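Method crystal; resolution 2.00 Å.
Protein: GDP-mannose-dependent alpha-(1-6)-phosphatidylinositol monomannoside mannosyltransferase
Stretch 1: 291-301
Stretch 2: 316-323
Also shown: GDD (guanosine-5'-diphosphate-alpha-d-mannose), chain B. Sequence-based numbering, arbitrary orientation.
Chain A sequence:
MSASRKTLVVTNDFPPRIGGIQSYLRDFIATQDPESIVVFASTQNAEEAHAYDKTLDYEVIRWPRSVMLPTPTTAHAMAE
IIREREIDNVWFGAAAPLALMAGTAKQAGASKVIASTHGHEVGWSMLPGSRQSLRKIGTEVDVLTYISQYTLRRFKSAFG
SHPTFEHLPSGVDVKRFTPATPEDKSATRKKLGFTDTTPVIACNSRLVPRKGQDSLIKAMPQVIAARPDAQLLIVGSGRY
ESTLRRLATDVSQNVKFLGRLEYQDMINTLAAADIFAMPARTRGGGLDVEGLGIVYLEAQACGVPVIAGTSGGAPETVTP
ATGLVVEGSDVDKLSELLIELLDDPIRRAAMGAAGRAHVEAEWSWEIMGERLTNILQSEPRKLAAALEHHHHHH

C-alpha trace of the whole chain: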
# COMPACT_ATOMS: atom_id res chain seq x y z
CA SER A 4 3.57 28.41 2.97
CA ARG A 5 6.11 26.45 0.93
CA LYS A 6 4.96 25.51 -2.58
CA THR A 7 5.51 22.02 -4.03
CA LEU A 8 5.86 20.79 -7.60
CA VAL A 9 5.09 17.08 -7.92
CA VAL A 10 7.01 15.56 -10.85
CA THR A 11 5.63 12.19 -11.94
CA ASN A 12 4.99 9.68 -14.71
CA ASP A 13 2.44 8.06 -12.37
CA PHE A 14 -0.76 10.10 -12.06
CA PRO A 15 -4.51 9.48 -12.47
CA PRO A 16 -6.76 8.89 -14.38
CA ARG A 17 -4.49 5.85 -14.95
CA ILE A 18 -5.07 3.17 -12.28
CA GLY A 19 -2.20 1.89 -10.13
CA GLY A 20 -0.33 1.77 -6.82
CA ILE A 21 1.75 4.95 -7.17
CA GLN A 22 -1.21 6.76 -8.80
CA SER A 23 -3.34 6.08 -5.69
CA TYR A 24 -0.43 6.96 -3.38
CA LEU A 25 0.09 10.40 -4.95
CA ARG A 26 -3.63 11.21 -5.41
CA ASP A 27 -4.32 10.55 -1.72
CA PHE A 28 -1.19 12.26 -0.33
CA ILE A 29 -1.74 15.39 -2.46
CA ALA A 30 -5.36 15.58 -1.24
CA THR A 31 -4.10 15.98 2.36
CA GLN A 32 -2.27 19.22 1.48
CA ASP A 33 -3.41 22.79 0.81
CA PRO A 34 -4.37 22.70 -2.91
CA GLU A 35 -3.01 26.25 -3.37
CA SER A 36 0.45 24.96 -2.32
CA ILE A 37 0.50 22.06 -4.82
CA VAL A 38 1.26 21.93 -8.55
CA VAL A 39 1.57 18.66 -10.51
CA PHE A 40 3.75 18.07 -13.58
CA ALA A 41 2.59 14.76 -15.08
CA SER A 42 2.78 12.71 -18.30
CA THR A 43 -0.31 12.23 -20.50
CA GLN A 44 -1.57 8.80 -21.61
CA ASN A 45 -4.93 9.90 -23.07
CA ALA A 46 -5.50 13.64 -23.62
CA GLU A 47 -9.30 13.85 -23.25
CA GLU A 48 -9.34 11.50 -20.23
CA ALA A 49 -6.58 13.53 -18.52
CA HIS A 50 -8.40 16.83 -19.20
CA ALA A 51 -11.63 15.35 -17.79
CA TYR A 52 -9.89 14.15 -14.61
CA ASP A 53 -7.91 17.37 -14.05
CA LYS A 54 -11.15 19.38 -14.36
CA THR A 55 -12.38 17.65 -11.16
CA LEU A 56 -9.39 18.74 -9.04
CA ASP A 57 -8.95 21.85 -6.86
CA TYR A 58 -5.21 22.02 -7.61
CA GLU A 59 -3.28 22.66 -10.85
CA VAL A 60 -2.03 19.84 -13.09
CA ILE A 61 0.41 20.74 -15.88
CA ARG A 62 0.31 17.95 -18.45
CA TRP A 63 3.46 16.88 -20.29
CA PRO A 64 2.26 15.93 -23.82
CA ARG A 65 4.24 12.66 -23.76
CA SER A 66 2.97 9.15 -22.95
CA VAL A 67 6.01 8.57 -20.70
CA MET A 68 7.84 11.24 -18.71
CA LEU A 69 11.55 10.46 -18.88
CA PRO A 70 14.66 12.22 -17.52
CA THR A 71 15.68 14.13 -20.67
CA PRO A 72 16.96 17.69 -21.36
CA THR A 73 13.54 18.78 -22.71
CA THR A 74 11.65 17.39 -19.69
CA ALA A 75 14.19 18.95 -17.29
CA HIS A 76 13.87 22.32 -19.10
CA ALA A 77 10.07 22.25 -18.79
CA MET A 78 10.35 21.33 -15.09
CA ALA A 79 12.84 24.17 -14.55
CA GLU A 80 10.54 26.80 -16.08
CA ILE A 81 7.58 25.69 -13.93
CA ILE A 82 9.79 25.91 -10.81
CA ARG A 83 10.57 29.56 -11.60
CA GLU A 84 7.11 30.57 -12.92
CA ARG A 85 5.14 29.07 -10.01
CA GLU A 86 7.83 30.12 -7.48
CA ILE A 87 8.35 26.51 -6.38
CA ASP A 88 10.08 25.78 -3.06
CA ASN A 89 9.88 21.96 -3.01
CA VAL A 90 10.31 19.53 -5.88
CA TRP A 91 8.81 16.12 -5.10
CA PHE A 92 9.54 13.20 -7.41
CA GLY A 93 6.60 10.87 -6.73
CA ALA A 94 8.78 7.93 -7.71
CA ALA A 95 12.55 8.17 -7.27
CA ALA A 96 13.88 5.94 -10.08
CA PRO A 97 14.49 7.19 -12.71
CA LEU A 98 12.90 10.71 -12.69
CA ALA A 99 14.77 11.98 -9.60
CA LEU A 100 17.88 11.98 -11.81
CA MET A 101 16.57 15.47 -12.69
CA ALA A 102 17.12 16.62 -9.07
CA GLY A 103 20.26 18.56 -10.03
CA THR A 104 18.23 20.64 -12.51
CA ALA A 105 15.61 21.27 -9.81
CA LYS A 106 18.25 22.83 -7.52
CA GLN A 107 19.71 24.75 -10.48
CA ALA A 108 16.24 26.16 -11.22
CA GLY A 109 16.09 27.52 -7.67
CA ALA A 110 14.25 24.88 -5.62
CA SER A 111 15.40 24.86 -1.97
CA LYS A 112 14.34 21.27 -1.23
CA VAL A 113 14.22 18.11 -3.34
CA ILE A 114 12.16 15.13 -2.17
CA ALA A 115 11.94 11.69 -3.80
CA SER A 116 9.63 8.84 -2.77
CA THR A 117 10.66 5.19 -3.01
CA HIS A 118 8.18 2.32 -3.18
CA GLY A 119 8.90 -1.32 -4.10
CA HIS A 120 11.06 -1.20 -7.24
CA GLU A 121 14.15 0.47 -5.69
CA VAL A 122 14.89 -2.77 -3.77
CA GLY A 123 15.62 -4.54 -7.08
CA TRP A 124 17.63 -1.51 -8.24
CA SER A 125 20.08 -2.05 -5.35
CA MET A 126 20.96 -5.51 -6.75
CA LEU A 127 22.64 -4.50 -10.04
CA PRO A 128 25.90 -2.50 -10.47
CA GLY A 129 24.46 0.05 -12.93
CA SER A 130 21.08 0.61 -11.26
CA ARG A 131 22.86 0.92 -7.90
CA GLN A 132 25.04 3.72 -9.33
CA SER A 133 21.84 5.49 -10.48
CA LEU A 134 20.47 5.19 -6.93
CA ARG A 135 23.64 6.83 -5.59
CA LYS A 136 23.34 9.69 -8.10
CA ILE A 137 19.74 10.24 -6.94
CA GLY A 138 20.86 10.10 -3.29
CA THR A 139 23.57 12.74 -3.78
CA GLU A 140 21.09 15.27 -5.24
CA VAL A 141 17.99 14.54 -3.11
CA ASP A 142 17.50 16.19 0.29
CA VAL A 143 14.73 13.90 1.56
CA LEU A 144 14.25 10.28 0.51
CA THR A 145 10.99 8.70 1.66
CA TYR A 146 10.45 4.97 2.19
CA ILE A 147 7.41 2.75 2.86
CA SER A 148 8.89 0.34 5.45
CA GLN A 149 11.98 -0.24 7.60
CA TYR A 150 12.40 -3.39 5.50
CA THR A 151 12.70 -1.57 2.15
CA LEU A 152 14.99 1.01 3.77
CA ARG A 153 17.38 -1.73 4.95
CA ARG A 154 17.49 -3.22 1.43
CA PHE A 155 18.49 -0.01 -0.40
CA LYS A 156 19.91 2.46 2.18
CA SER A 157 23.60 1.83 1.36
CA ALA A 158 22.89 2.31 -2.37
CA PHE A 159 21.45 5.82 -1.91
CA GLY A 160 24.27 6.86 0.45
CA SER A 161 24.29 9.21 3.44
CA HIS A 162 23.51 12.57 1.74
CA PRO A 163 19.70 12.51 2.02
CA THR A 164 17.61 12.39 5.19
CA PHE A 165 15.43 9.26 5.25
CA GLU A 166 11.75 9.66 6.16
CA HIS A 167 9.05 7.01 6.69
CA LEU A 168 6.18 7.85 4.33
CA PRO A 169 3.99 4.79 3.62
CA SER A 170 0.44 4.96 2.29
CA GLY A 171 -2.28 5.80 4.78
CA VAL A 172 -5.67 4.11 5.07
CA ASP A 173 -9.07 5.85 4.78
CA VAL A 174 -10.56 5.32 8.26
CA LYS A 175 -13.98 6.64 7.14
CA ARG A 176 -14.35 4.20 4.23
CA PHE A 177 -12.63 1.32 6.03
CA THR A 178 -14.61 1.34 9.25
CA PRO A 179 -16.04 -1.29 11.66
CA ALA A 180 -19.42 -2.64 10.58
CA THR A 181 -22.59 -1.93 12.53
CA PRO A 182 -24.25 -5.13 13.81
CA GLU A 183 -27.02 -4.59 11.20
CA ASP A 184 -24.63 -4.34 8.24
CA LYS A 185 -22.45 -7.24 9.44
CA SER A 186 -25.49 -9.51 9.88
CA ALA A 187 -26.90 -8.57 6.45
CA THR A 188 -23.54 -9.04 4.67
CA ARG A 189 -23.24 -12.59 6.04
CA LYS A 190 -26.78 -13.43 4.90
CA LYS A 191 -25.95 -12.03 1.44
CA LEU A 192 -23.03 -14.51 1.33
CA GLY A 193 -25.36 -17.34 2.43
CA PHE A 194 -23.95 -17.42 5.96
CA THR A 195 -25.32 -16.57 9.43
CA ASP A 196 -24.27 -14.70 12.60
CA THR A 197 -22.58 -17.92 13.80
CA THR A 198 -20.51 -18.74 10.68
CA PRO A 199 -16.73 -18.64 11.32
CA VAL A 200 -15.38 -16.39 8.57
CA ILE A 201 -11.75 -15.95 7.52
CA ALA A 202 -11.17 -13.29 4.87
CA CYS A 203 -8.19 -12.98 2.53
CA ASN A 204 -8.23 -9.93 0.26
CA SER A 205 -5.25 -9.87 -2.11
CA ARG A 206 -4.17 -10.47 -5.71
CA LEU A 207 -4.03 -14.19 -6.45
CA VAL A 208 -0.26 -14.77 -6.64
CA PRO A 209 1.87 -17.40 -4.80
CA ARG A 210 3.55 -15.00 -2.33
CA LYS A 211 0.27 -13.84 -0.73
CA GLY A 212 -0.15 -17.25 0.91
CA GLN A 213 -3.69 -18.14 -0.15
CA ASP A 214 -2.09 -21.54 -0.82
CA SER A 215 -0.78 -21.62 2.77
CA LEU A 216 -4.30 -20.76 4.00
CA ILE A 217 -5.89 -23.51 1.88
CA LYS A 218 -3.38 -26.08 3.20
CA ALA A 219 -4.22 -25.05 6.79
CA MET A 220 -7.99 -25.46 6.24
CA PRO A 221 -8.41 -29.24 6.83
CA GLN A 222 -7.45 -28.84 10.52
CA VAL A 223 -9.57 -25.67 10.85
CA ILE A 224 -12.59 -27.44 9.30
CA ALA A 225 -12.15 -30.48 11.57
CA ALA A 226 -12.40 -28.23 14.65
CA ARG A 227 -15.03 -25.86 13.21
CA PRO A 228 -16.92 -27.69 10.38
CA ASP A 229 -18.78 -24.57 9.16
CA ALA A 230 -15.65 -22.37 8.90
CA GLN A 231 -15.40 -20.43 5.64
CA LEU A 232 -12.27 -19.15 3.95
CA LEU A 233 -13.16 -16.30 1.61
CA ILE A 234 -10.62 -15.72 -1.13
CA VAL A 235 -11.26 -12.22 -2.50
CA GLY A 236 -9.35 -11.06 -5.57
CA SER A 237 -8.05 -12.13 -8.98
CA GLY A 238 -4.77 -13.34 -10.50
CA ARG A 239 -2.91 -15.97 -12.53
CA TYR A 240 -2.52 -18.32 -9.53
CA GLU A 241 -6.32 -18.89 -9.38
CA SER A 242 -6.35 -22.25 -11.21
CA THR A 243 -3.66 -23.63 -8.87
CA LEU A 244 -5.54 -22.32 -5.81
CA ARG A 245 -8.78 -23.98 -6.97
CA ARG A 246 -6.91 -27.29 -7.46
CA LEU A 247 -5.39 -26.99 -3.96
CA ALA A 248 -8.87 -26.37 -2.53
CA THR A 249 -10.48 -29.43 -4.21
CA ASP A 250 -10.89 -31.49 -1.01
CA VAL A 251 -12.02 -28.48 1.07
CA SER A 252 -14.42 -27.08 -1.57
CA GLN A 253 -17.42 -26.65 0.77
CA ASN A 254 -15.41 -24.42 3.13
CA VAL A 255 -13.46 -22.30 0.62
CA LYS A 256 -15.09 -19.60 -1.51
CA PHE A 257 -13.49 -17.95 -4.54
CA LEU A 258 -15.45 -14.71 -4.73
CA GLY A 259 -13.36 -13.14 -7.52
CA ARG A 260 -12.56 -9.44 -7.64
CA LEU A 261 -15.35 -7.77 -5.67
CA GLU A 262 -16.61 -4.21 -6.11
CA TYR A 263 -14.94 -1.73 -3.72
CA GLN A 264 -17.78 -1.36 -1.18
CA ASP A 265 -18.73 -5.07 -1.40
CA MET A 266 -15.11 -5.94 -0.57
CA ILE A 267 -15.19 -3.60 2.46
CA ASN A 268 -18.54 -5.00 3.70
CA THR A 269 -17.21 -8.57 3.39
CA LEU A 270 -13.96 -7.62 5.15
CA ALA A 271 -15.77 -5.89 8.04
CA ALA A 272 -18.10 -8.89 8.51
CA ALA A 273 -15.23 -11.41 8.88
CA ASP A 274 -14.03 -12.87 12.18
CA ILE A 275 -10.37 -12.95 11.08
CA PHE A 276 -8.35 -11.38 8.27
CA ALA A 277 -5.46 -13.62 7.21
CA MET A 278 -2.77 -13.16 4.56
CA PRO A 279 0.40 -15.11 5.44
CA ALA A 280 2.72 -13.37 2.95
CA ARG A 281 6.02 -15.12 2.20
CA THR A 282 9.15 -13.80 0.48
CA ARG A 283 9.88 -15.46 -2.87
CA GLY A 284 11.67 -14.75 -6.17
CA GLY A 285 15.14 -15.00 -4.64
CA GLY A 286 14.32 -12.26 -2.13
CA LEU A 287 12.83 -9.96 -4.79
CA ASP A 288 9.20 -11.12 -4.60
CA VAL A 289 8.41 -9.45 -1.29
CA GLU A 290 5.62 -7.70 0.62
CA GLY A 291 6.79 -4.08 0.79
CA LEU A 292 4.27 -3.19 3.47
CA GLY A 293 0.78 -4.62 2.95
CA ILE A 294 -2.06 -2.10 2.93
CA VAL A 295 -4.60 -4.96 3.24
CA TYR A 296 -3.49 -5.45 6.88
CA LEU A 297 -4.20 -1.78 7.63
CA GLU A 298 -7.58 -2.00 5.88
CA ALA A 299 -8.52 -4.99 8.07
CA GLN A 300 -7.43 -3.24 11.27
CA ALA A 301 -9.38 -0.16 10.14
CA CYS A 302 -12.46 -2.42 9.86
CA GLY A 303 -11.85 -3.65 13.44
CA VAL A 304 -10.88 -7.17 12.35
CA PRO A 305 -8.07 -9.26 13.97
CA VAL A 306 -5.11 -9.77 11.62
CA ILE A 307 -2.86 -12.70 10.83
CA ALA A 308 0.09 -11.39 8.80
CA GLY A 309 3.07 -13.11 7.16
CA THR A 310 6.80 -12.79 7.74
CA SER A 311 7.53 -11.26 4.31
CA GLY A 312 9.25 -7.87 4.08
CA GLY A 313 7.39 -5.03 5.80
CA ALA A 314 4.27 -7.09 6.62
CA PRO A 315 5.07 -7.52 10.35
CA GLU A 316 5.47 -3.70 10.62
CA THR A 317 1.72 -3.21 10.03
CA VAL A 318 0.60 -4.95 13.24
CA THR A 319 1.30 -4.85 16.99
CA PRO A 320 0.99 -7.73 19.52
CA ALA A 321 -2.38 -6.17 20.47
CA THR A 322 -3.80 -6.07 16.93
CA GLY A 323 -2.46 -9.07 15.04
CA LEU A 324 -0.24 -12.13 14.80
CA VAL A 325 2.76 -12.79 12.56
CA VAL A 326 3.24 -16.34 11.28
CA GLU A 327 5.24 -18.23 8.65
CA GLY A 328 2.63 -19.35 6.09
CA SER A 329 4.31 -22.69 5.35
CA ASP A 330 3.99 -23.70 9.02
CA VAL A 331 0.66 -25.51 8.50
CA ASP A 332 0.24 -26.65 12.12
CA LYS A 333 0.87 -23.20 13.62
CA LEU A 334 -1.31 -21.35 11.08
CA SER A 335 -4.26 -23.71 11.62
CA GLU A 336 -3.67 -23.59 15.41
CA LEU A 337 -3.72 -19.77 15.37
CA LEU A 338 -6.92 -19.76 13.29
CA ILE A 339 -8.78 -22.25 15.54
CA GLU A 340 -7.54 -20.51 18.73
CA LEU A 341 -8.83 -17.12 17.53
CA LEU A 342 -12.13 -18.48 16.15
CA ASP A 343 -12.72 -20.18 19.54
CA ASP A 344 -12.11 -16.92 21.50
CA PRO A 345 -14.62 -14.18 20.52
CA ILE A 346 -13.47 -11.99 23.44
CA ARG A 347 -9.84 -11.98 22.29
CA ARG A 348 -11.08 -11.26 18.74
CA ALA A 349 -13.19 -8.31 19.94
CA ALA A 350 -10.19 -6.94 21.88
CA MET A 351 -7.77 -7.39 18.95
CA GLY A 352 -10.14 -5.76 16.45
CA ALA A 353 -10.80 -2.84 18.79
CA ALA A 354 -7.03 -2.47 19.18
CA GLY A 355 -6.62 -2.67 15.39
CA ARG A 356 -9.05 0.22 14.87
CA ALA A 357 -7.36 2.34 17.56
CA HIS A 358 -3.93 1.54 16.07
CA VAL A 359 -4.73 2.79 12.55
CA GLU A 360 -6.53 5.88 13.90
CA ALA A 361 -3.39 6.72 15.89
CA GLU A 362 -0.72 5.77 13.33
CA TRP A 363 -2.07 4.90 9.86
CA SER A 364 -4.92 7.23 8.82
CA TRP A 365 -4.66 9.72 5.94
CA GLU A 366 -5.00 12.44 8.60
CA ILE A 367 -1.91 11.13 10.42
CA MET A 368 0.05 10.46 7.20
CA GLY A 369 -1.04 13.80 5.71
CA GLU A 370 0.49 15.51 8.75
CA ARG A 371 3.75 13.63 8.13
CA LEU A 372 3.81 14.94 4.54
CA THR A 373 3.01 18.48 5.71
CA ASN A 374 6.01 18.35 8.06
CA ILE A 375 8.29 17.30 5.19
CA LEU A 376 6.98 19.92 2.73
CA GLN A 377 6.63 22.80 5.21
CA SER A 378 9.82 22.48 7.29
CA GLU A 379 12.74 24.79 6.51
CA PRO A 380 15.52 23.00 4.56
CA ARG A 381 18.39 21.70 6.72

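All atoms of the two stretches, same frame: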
# COMPACT_ATOMS: atom_id res chain seq x y z
N GLY A 291 6.18 -5.35 0.42
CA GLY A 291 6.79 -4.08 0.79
C GLY A 291 6.25 -3.54 2.10
O GLY A 291 7.01 -3.11 2.97
N LEU A 292 4.93 -3.56 2.23
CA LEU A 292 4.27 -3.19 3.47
C LEU A 292 3.03 -4.05 3.70
O LEU A 292 3.00 -4.88 4.60
CB LEU A 292 3.93 -1.69 3.49
CG LEU A 292 3.30 -1.14 4.77
CD1 LEU A 292 4.27 -1.17 5.95
CD2 LEU A 292 2.78 0.27 4.54
N GLY A 293 2.01 -3.86 2.85
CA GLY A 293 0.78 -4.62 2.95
C GLY A 293 -0.37 -3.78 3.47
O GLY A 293 -0.72 -3.83 4.65
N ILE A 294 -0.95 -2.99 2.57
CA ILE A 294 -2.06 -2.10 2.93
C ILE A 294 -3.31 -2.89 3.37
O ILE A 294 -4.10 -2.39 4.17
CB ILE A 294 -2.37 -1.07 1.80
CG1 ILE A 294 -3.28 0.06 2.31
CG2 ILE A 294 -2.97 -1.73 0.58
CD1 ILE A 294 -2.52 1.19 2.97
N VAL A 295 -3.47 -4.11 2.86
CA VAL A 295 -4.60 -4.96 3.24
C VAL A 295 -4.70 -5.21 4.76
O VAL A 295 -5.80 -5.32 5.29
CB VAL A 295 -4.63 -6.32 2.47
CG1 VAL A 295 -4.90 -6.10 0.98
CG2 VAL A 295 -3.35 -7.13 2.69
N TYR A 296 -3.55 -5.27 5.43
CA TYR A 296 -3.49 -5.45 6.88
C TYR A 296 -4.02 -4.23 7.62
O TYR A 296 -4.65 -4.35 8.68
CB TYR A 296 -2.06 -5.73 7.35
CG TYR A 296 -1.38 -6.93 6.72
CD1 TYR A 296 -1.93 -8.21 6.83
CD2 TYR A 296 -0.17 -6.79 6.06
CE1 TYR A 296 -1.29 -9.32 6.26
CE2 TYR A 296 0.48 -7.88 5.49
CZ TYR A 296 -0.09 -9.14 5.60
OH TYR A 296 0.56 -10.22 5.04
N LEU A 297 -3.75 -3.05 7.06
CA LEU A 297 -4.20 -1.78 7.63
C LEU A 297 -5.69 -1.59 7.40
O LEU A 297 -6.39 -1.08 8.27
CB LEU A 297 -3.41 -0.62 7.02
CG LEU A 297 -1.89 -0.73 7.10
CD1 LEU A 297 -1.23 0.36 6.28
CD2 LEU A 297 -1.41 -0.68 8.55
N GLU A 298 -6.16 -2.02 6.23
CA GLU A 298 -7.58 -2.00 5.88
C GLU A 298 -8.40 -2.88 6.83
O GLU A 298 -9.49 -2.49 7.25
CB GLU A 298 -7.77 -2.45 4.43
CG GLU A 298 -7.27 -1.43 3.40
CD GLU A 298 -7.23 -1.98 1.98
OE1 GLU A 298 -7.45 -3.19 1.78
OE2 GLU A 298 -6.97 -1.18 1.06
N ALA A 299 -7.87 -4.06 7.15
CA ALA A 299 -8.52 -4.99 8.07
C ALA A 299 -8.61 -4.41 9.47
O ALA A 299 -9.67 -4.43 10.09
CB ALA A 299 -7.78 -6.32 8.08
N GLN A 300 -7.49 -3.89 9.96
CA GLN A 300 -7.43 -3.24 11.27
C GLN A 300 -8.38 -2.04 11.34
O GLN A 300 -9.04 -1.83 12.35
CB GLN A 300 -6.00 -2.83 11.61
CG GLN A 300 -5.10 -4.00 11.96
CD GLN A 300 -3.66 -3.58 12.14
OE1 GLN A 300 -3.20 -3.37 13.26
NE2 GLN A 300 -2.93 -3.46 11.03
N ALA A 301 -8.44 -1.28 10.25
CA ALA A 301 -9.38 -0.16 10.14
C ALA A 301 -10.84 -0.60 10.21
O ALA A 301 -11.70 0.16 10.66
CB ALA A 301 -9.11 0.62 8.85
N GLU A 316 5.46 -5.10 10.18
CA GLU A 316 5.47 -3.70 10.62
C GLU A 316 4.07 -3.08 10.69
O GLU A 316 3.89 -2.01 11.29
CB GLU A 316 6.36 -2.84 9.72
CG GLU A 316 7.84 -3.22 9.73
CD GLU A 316 8.66 -2.42 8.71
OE1 GLU A 316 8.51 -1.18 8.66
OE2 GLU A 316 9.45 -3.04 7.97
N THR A 317 3.09 -3.74 10.08
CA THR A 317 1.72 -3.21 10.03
C THR A 317 0.91 -3.49 11.30
O THR A 317 -0.07 -2.81 11.57
CB THR A 317 0.93 -3.76 8.82
OG1 THR A 317 0.81 -5.19 8.93
CG2 THR A 317 1.61 -3.40 7.50
N VAL A 318 1.33 -4.50 12.06
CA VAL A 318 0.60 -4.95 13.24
C VAL A 318 1.40 -4.82 14.54
O VAL A 318 2.63 -4.74 14.52
CB VAL A 318 0.11 -6.43 13.10
CG1 VAL A 318 -0.89 -6.56 11.94
CG2 VAL A 318 1.29 -7.40 12.94
N THR A 319 0.69 -4.79 15.66
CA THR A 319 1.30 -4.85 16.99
C THR A 319 0.81 -6.14 17.67
O THR A 319 -0.15 -6.74 17.20
CB THR A 319 0.91 -3.62 17.86
OG1 THR A 319 -0.43 -3.78 18.35
CG2 THR A 319 1.02 -2.32 17.07
N PRO A 320 1.47 -6.57 18.76
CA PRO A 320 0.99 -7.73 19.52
C PRO A 320 -0.47 -7.62 19.98
O PRO A 320 -1.12 -8.64 20.22
CB PRO A 320 1.93 -7.78 20.73
CG PRO A 320 3.18 -7.14 20.24
CD PRO A 320 2.72 -6.03 19.34
N ALA A 321 -0.98 -6.39 20.09
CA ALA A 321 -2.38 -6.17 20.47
C ALA A 321 -3.36 -6.34 19.31
O ALA A 321 -4.54 -6.63 19.53
CB ALA A 321 -2.54 -4.79 21.10
N THR A 322 -2.89 -6.17 18.08
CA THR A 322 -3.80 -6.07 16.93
C THR A 322 -3.78 -7.27 15.99
O THR A 322 -4.74 -7.51 15.25
CB THR A 322 -3.53 -4.79 16.09
OG1 THR A 322 -2.35 -4.95 15.31
CG2 THR A 322 -3.39 -3.56 16.99
N GLY A 323 -2.67 -8.01 16.00
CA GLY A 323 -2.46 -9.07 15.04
C GLY A 323 -1.37 -10.05 15.40
O GLY A 323 -0.64 -9.85 16.38
N2 GDD B . -11.82 -3.50 -5.13
C2 GDD B . -11.01 -4.54 -4.81
N1 GDD B . -11.43 -5.81 -5.02
N3 GDD B . -9.79 -4.30 -4.27
C4 GDD B . -8.97 -5.33 -3.94
C5 GDD B . -9.39 -6.64 -4.16
C6 GDD B . -10.64 -6.86 -4.71
O6 GDD B . -11.04 -8.03 -4.92
N7 GDD B . -8.39 -7.45 -3.74
C8 GDD B . -7.39 -6.67 -3.29
N9 GDD B . -7.75 -5.38 -3.41
C1' GDD B . -6.95 -4.18 -3.02
C2' GDD B . -6.86 -4.07 -1.51
O2' GDD B . -8.00 -3.41 -0.95
C3' GDD B . -5.58 -3.28 -1.32
O3' GDD B . -5.86 -1.88 -1.26
C4' GDD B . -4.73 -3.59 -2.55
O4' GDD B . -5.60 -4.23 -3.49
C5' GDD B . -3.56 -4.52 -2.22
O5' GDD B . -2.38 -3.77 -1.94
PA GDD B . -1.30 -4.30 -1.14
O1A GDD B . -0.50 -3.38 -0.87
O2A GDD B . -1.74 -4.77 -0.06
O3A GDD B . -0.59 -5.36 -1.83
PB GDD B . -0.04 -5.25 -3.17
O2B GDD B . 0.42 -4.11 -3.38
O3B GDD B . 0.87 -6.10 -3.31
O1B GDD B . -1.06 -5.54 -4.15

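The contact is small, 336 Å² summed over both sides, and it is organised around two residues: Q300 on the helix of the first stretch, and T317 in the irregular second stretch. Polar groups fix the position, and a few close packing contacts accompany them.

Q300 does most of the polar work. Its CA-to-CB bond points toward the second stretch, and chi1 m with chi2 t extends the chain so that the amide reaches two separate partners there. Q300 NE2 donates to the backbone T317 O at 3.0 Å, nearly straight at 168°, and also to Y296 O, one helical turn back, at 3.0 Å and 161°. Both amide hydrogens are therefore used. Y296 O also accepts the helical bond from Q300 N at 3.1 Å, so this carbonyl serves backbone and side chain of the same residue. On the other side of the amide, Q300 OE1 accepts from T322 OG1 at 2.7 Å and has a further partner elsewhere in the structure. A buried glutamine suits this place because one planar group offers both a donor and an acceptor, and here neither is left unpaired.

T322 is the matching piece. With chi1 p its hydroxyl gives its proton to Q300, and T322 OG1 accepts from T319 N at 3.1 Å, so one hydroxyl ties the helix to the turn that presents it. That turn is held further by T319 O, which accepts from T322 N at 2.9 Å and G323 N at 3.1 Å, while T319 OG1 receives a weak bond from A321 N.

T317 has 115 Å² covered, the largest share of any residue here. Its side chain points toward the helix. T317 CG2 packs 3.5 Å from L292 O and 3.8 Å from L292 CD1, while T317 CB lies 3.9 Å from L297 CD2. Both leucines leave the backbone sideways, yet their ends come nearer to the threonine. T317 OG1 sits 3.3 Å from Y296 CB, a packing contact; its hydrogen-bonding need is met by a residue adjoining the stretches. Threonine thus packs against both leucines without burying an unsatisfied hydroxyl.

G293, ahead of the helical residues, has phi/psi of 108/80, at which a CB would jam against the preceding carbonyl and come 2.6 Å from Y296 CD2. E298 lies out of reach of this contact: E298 OE1 accepts from GDD O2' at 2.8 Å and E298 OE2 from GDD O3' at 2.7 Å.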